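Long-range contact in BB0689 (Borrelia burgdorferi, PDB 4D53), which is an outer surface lipoprotein of the Lyme disease spirochaete, built on a CAP domain, with a precise role that remains uncertain: residues K25-N30 / A104-D109. Numbering follows the deposited sequence.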
ATOM      1  N   LYS A  25     -10.560  -0.173  13.698  1.00 20.91           N
ATOM      2  CA  LYS A  25     -11.303  -0.738  14.780  1.00 25.58           C
ATOM      3  C   LYS A  25     -11.917   0.350  15.687  1.00 26.40           C
ATOM      4  O   LYS A  25     -13.097   0.297  16.038  1.00 22.59           O
ATOM      5  CB  LYS A  25     -10.414  -1.660  15.567  1.00 25.58           C
ATOM      6  CG  LYS A  25     -11.162  -2.261  16.751  1.00 31.85           C
ATOM      7  CD  LYS A  25     -10.314  -3.227  17.499  1.00 36.19           C
ATOM      8  CE  LYS A  25     -11.250  -4.054  18.375  1.00 47.34           C
ATOM      9  NZ  LYS A  25     -10.498  -4.957  19.269  1.00 52.20           N
ATOM     10  N   LYS A  26     -11.146   1.398  15.974  1.00 22.99           N
ATOM     11  CA  LYS A  26     -11.632   2.510  16.765  1.00 26.36           C
ATOM     12  C   LYS A  26     -12.732   3.262  16.063  1.00 24.44           C
ATOM     13  O   LYS A  26     -13.544   3.889  16.737  1.00 25.65           O
ATOM     14  CB  LYS A  26     -10.482   3.464  17.184  1.00 25.84           C
ATOM     15  CG  LYS A  26      -9.510   2.921  18.241  1.00 35.70           C
ATOM     16  CD  LYS A  26     -10.054   1.769  19.082  1.00 49.15           C
ATOM     17  CE  LYS A  26      -9.035   1.098  20.019  1.00 58.49           C
ATOM     18  NZ  LYS A  26      -7.839   1.948  20.309  1.00 57.31           N
ATOM     19  N   LEU A  27     -12.798   3.244  14.765  1.00 22.39           N
ATOM     20  CA  LEU A  27     -13.890   3.844  14.068  1.00 22.89           C
ATOM     21  C   LEU A  27     -15.075   2.852  13.781  1.00 19.67           C
ATOM     22  O   LEU A  27     -15.998   3.205  13.036  1.00 22.01           O
ATOM     23  CB  LEU A  27     -13.469   4.496  12.761  1.00 23.15           C
ATOM     24  CG  LEU A  27     -12.572   5.740  13.032  1.00 24.31           C
ATOM     25  CD1 LEU A  27     -11.941   6.071  11.698  1.00 26.80           C
ATOM     26  CD2 LEU A  27     -13.468   6.892  13.477  1.00 28.06           C
ATOM     27  N   ASN A  28     -14.968   1.653  14.308  1.00 22.77           N
ATOM     28  CA  ASN A  28     -15.962   0.565  14.003  1.00 22.04           C
ATOM     29  C   ASN A  28     -16.155   0.329  12.556  1.00 26.14           C
ATOM     30  O   ASN A  28     -17.233  -0.016  12.057  1.00 22.19           O
ATOM     31  CB  ASN A  28     -17.296   0.844  14.728  1.00 23.55           C
ATOM     32  CG  ASN A  28     -17.992  -0.429  15.162  1.00 25.10           C
ATOM     33  OD1 ASN A  28     -17.405  -1.509  15.224  1.00 22.64           O
ATOM     34  ND2 ASN A  28     -19.233  -0.300  15.492  1.00 22.91           N
ATOM     35  N   LEU A  29     -15.027   0.374  11.815  1.00 23.26           N
ATOM     36  CA  LEU A  29     -15.070   0.063  10.447  1.00 21.57           C
ATOM     37  C   LEU A  29     -14.806  -1.430  10.247  1.00 20.08           C
ATOM     38  O   LEU A  29     -14.354  -2.157  11.124  1.00 21.91           O
ATOM     39  CB  LEU A  29     -13.954   0.848   9.702  1.00 21.71           C
ATOM     40  CG  LEU A  29     -14.131   2.356   9.761  1.00 23.67           C
ATOM     41  CD1 LEU A  29     -12.908   3.101   9.220  1.00 23.03           C
ATOM     42  CD2 LEU A  29     -15.383   2.867   9.066  1.00 26.20           C
ATOM     43  N   ASN A  30     -14.976  -1.867   9.036  1.00 22.52           N
ATOM     44  CA  ASN A  30     -14.772  -3.319   8.790  1.00 25.88           C
ATOM     45  C   ASN A  30     -13.311  -3.775   8.814  1.00 27.91           C
ATOM     46  O   ASN A  30     -12.390  -3.053   8.404  1.00 23.22           O
ATOM     47  CB  ASN A  30     -15.471  -3.726   7.469  1.00 23.93           C
ATOM     48  CG  ASN A  30     -14.950  -2.937   6.249  1.00 28.13           C
ATOM     49  OD1 ASN A  30     -15.101  -1.722   6.195  1.00 26.00           O
ATOM     50  ND2 ASN A  30     -14.391  -3.636   5.254  1.00 28.64           N
ATOM     51  N   ALA A 104      -9.047   6.536   1.728  1.00 20.75           N
ATOM     52  CA  ALA A 104      -8.634   5.142   1.580  1.00 20.86           C
ATOM     53  C   ALA A 104      -8.460   4.427   2.866  1.00 20.22           C
ATOM     54  O   ALA A 104      -8.945   3.266   3.024  1.00 20.58           O
ATOM     55  CB  ALA A 104      -7.362   5.086   0.693  1.00 22.26           C
ATOM     56  N   LEU A 105      -7.764   5.025   3.840  1.00 19.60           N
ATOM     57  CA  LEU A 105      -7.539   4.352   5.104  1.00 18.90           C
ATOM     58  C   LEU A 105      -8.814   4.002   5.852  1.00 23.01           C
ATOM     59  O   LEU A 105      -8.864   2.991   6.551  1.00 20.59           O
ATOM     60  CB  LEU A 105      -6.711   5.201   6.040  1.00 21.86           C
ATOM     61  CG  LEU A 105      -5.251   5.435   5.742  1.00 22.80           C
ATOM     62  CD1 LEU A 105      -4.639   6.441   6.754  1.00 24.11           C
ATOM     63  CD2 LEU A 105      -4.516   4.094   5.860  1.00 25.26           C
ATOM     64  N   ILE A 106      -9.826   4.823   5.728  1.00 21.34           N
ATOM     65  CA  ILE A 106     -11.069   4.568   6.468  1.00 23.82           C
ATOM     66  C   ILE A 106     -12.232   4.076   5.543  1.00 21.33           C
ATOM     67  O   ILE A 106     -13.397   4.210   5.926  1.00 22.17           O
ATOM     68  CB  ILE A 106     -11.495   5.827   7.318  1.00 24.27           C
ATOM     69  CG1 ILE A 106     -11.883   6.990   6.432  1.00 28.66           C
ATOM     70  CG2 ILE A 106     -10.414   6.144   8.306  1.00 26.28           C
ATOM     71  CD1 ILE A 106     -12.597   8.130   7.200  1.00 32.57           C
ATOM     72  N   ASN A 107     -11.912   3.572   4.361  1.00 21.90           N
ATOM     73  CA  ASN A 107     -12.916   3.102   3.410  1.00 22.85           C
ATOM     74  C   ASN A 107     -13.719   1.879   3.948  1.00 23.28           C
ATOM     75  O   ASN A 107     -13.208   1.065   4.710  1.00 22.52           O
ATOM     76  CB  ASN A 107     -12.345   2.877   2.048  1.00 24.73           C
ATOM     77  CG  ASN A 107     -11.735   1.521   1.875  1.00 27.40           C
ATOM     78  OD1 ASN A 107     -10.537   1.241   2.151  1.00 25.87           O
ATOM     79  ND2 ASN A 107     -12.616   0.599   1.533  1.00 24.02           N
ATOM     80  N   THR A 108     -14.971   1.793   3.507  1.00 26.51           N
ATOM     81  CA  THR A 108     -15.841   0.627   3.818  1.00 27.67           C
ATOM     82  C   THR A 108     -16.128  -0.191   2.611  1.00 27.38           C
ATOM     83  O   THR A 108     -16.952  -1.092   2.688  1.00 29.72           O
ATOM     84  CB  THR A 108     -17.242   1.079   4.351  1.00 26.27           C
ATOM     85  OG1 THR A 108     -17.885   1.934   3.405  1.00 29.28           O
ATOM     86  CG2 THR A 108     -17.093   1.706   5.593  1.00 29.60           C
ATOM     87  N   ASP A 109     -15.472   0.086   1.486  1.00 26.04           N
ATOM     88  CA  ASP A 109     -15.735  -0.546   0.238  1.00 28.73           C
ATOM     89  C   ASP A 109     -14.931  -1.837   0.042  1.00 30.38           C
ATOM     90  O   ASP A 109     -15.160  -2.500  -0.944  1.00 37.37           O
ATOM     91  CB  ASP A 109     -15.317   0.276  -0.972  1.00 36.33           C
ATOM     92  CG  ASP A 109     -16.060   1.526  -1.172  1.00 44.82           C
ATOM     93  OD1 ASP A 109     -17.116   1.747  -0.485  1.00 48.97           O
ATOM     94  OD2 ASP A 109     -15.490   2.277  -2.046  1.00 39.56           O
TER
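The carboxamide of N30 comes in oxygen first, with T108 CA to one side of its plane and the N107 carbonyl oxygen to the other. OD1 makes a van der Waals approach to T108 CA at 3.4 Å; N107 O, an acceptor too, merely lies near it at 3.7 Å. CG sits between backbone N and carbonyl carbon (chi1 59°), which brings OD1 beside T108, and a hydrogen bond from ND2 to T110 O helps hold the amide's rotation. The other flat group is the peptide following I106: L29 CD1 comes in obliquely, out of its plane, 3.5 Å from I106 O. The same methyl reaches I106 CB at 3.6 Å, while L29 CD2 touches T108 CG2 at 4.0 Å, the side chains roughly at a right angle. Both segments are helix exits of the CAP domain. Helix 10-26 ends in a Schellman motif with N28 as C-prime (phi 53°), its N hydrogen-bonded to K25 O and L29 N to R24 O; this turn leaves L27 and L29 both facing 104-109. Helix 99-105 gives way at I106, whose CG2 meets L27 CD1 at 3.7 Å. No hydrogen bond runs directly between the segments. Instead R24 links them: NH2 donates to both N30 O and N107 O, and NH1 to L105 O. Farther along, D109 turns from the contact to a salt bridge with R79 on strand 75-84.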